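Local coordinates for protein N-acetylmuramoyl-L-alanine amidase AmiD (Escherichia coli, PDB 3D2Y) that hydrolyses, with the help of a bound zinc ion, the link between N-acetylmuramoyl residues and L-amino acids in cell-wall glycopeptides, at residues A[146-151]-A[174-179]. Sequence-based numbering, arbitrary orientation.
Sequences ENVVAH and QGIGAW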
loop_
_atom_site.group_PDB
_atom_site.type_symbol
_atom_site.label_atom_id
_atom_site.label_comp_id
_atom_site.label_asym_id
_atom_site.label_seq_id
_atom_site.Cartn_x
_atom_site.Cartn_y
_atom_site.Cartn_z
ATOM N N GLU A 146 0.956 -1.912 9.104
ATOM C CA GLU A 146 2.001 -2.251 8.103
ATOM C C GLU A 146 1.436 -2.846 6.796
ATOM O O GLU A 146 2.142 -2.950 5.797
ATOM C CB GLU A 146 3.091 -3.161 8.695
ATOM C CG GLU A 146 2.620 -4.556 8.981
ATOM C CD GLU A 146 1.989 -4.748 10.363
ATOM O OE1 GLU A 146 1.598 -3.786 11.054
ATOM O OE2 GLU A 146 1.850 -5.917 10.756
ATOM N N ASN A 147 0.155 -3.197 6.805
ATOM C CA ASN A 147 -0.475 -3.757 5.617
ATOM C C ASN A 147 -1.316 -2.733 4.838
ATOM O O ASN A 147 -2.112 -3.083 3.964
ATOM C CB ASN A 147 -1.237 -5.031 6.023
ATOM C CG ASN A 147 -0.286 -6.142 6.440
ATOM O OD1 ASN A 147 0.780 -6.282 5.875
ATOM N ND2 ASN A 147 -0.669 -6.924 7.439
ATOM N N VAL A 148 -1.108 -1.450 5.134
ATOM C CA VAL A 148 -1.573 -0.384 4.233
ATOM C C VAL A 148 -0.358 0.025 3.366
ATOM O O VAL A 148 0.608 0.578 3.873
ATOM C CB VAL A 148 -2.108 0.851 5.043
ATOM C CG1 VAL A 148 -2.729 1.844 4.080
ATOM C CG2 VAL A 148 -3.106 0.387 6.115
ATOM N N VAL A 149 -0.380 -0.295 2.079
ATOM C CA VAL A 149 0.864 -0.274 1.298
ATOM C C VAL A 149 0.649 0.427 -0.008
ATOM O O VAL A 149 -0.507 0.619 -0.477
ATOM C CB VAL A 149 1.395 -1.712 0.981
ATOM C CG1 VAL A 149 1.854 -2.439 2.287
ATOM C CG2 VAL A 149 0.292 -2.552 0.199
ATOM N N ALA A 150 1.777 0.818 -0.572
ATOM C CA ALA A 150 1.858 1.291 -1.935
ATOM C C ALA A 150 1.896 0.098 -2.864
ATOM O O ALA A 150 2.432 -0.947 -2.540
ATOM C CB ALA A 150 3.171 2.101 -2.122
ATOM N N HIS A 151 1.361 0.279 -4.059
ATOM C CA HIS A 151 1.578 -0.733 -5.095
ATOM C C HIS A 151 3.094 -0.978 -5.306
ATOM O O HIS A 151 3.549 -2.112 -5.567
ATOM C CB HIS A 151 1.001 -0.194 -6.359
ATOM C CG HIS A 151 0.781 -1.222 -7.437
ATOM N ND1 HIS A 151 0.431 -0.870 -8.724
ATOM C CD2 HIS A 151 0.819 -2.573 -7.418
ATOM C CE1 HIS A 151 0.248 -1.961 -9.448
ATOM N NE2 HIS A 151 0.501 -3.004 -8.682
ATOM N N GLN A 174 -3.507 10.065 11.227
ATOM C CA GLN A 174 -4.943 9.748 11.272
ATOM C C GLN A 174 -5.251 8.251 11.579
ATOM O O GLN A 174 -6.415 7.795 11.507
ATOM C CB GLN A 174 -5.612 10.189 9.959
ATOM C CG GLN A 174 -5.531 11.676 9.683
ATOM C CD GLN A 174 -6.413 12.475 10.599
ATOM O OE1 GLN A 174 -5.967 13.435 11.223
ATOM N NE2 GLN A 174 -7.682 12.080 10.697
ATOM N N GLY A 175 -4.207 7.497 11.917
ATOM C CA GLY A 175 -4.320 6.071 12.261
ATOM C C GLY A 175 -4.356 5.157 11.053
ATOM O O GLY A 175 -4.765 3.993 11.156
ATOM N N ILE A 176 -3.946 5.694 9.903
ATOM C CA ILE A 176 -3.890 4.937 8.646
ATOM C C ILE A 176 -2.460 4.655 8.183
ATOM O O ILE A 176 -1.791 5.514 7.603
ATOM C CB ILE A 176 -4.645 5.625 7.512
ATOM C CG1 ILE A 176 -6.087 5.976 7.959
ATOM C CG2 ILE A 176 -4.601 4.755 6.203
ATOM C CD1 ILE A 176 -6.803 6.964 7.018
ATOM N N GLY A 177 -2.047 3.412 8.360
ATOM C CA GLY A 177 -0.714 2.956 7.928
ATOM C C GLY A 177 0.396 3.117 8.953
ATOM O O GLY A 177 0.242 3.774 10.003
ATOM N N ALA A 178 1.530 2.515 8.615
ATOM C CA ALA A 178 2.727 2.383 9.480
ATOM C C ALA A 178 3.614 3.627 9.414
ATOM O O ALA A 178 3.804 4.241 8.359
ATOM C CB ALA A 178 3.549 1.156 9.030
ATOM N N TRP A 179 4.148 4.025 10.552
ATOM C CA TRP A 179 5.189 5.076 10.552
ATOM C C TRP A 179 6.062 4.833 11.769
ATOM O O TRP A 179 5.520 4.497 12.823
ATOM C CB TRP A 179 4.565 6.471 10.574
ATOM C CG TRP A 179 5.501 7.544 10.120
ATOM C CD1 TRP A 179 6.227 8.403 10.923
ATOM C CD2 TRP A 179 5.859 7.860 8.764
ATOM N NE1 TRP A 179 6.989 9.254 10.136
ATOM C CE2 TRP A 179 6.798 8.924 8.816
ATOM C CE3 TRP A 179 5.485 7.344 7.508
ATOM C CZ2 TRP A 179 7.349 9.507 7.649
ATOM C CZ3 TRP A 179 6.058 7.902 6.361
ATOM C CH2 TRP A 179 6.980 8.967 6.443
HETATM O O HOH W 1 2.073 1.462 6.031
#
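Val148 O and Ala178 N are joined through one water: it donates to Val148 O at 2.8 Å and accepts from Ala178 N, also at 2.8 Å. The water bridges the two backbones, spanning the 5.2 Å between Val148 O and Ala178 N, while Val148 CA lies 5.1 Å from Gly177 CA. The rest of the contact is van der Waals packing of small side chains on each other and on backbone. Val148 turns its side chain toward 174-179 and lays it against the backbone of Gly177, CB lying 3.8 Å from Gly177 CA while CG2 rests near Gly177 N. With chi1 at -173°, Val148 CG1 is anti to the backbone N and is the methyl that meets Ile176 CG2, at 4.1 Å, where the two branched side chains meet at a slant. Gly177 has phi/psi of 89°/170°, a conformation readily adopted by glycine, and its bare CA lets Val148 CB come close. One residue on, the methyl of Ala178 sits against the backbone of Glu146, 3.9 Å from its CA. Helix 124-141 closes over the Val148–Ile176 pair through Ile138, and Leu254 and Tyr258 of helix 245-258 cover Ala178. Gly175, with positive phi, is the C-prime residue of the Schellman motif ending helix 168-173, which turns the chain into this run past the strand. The contact joins the loop after helix 168-173 to 148-150, an edge strand of the mixed amidase sheet, whose far end leads directly into the zinc ligand His151.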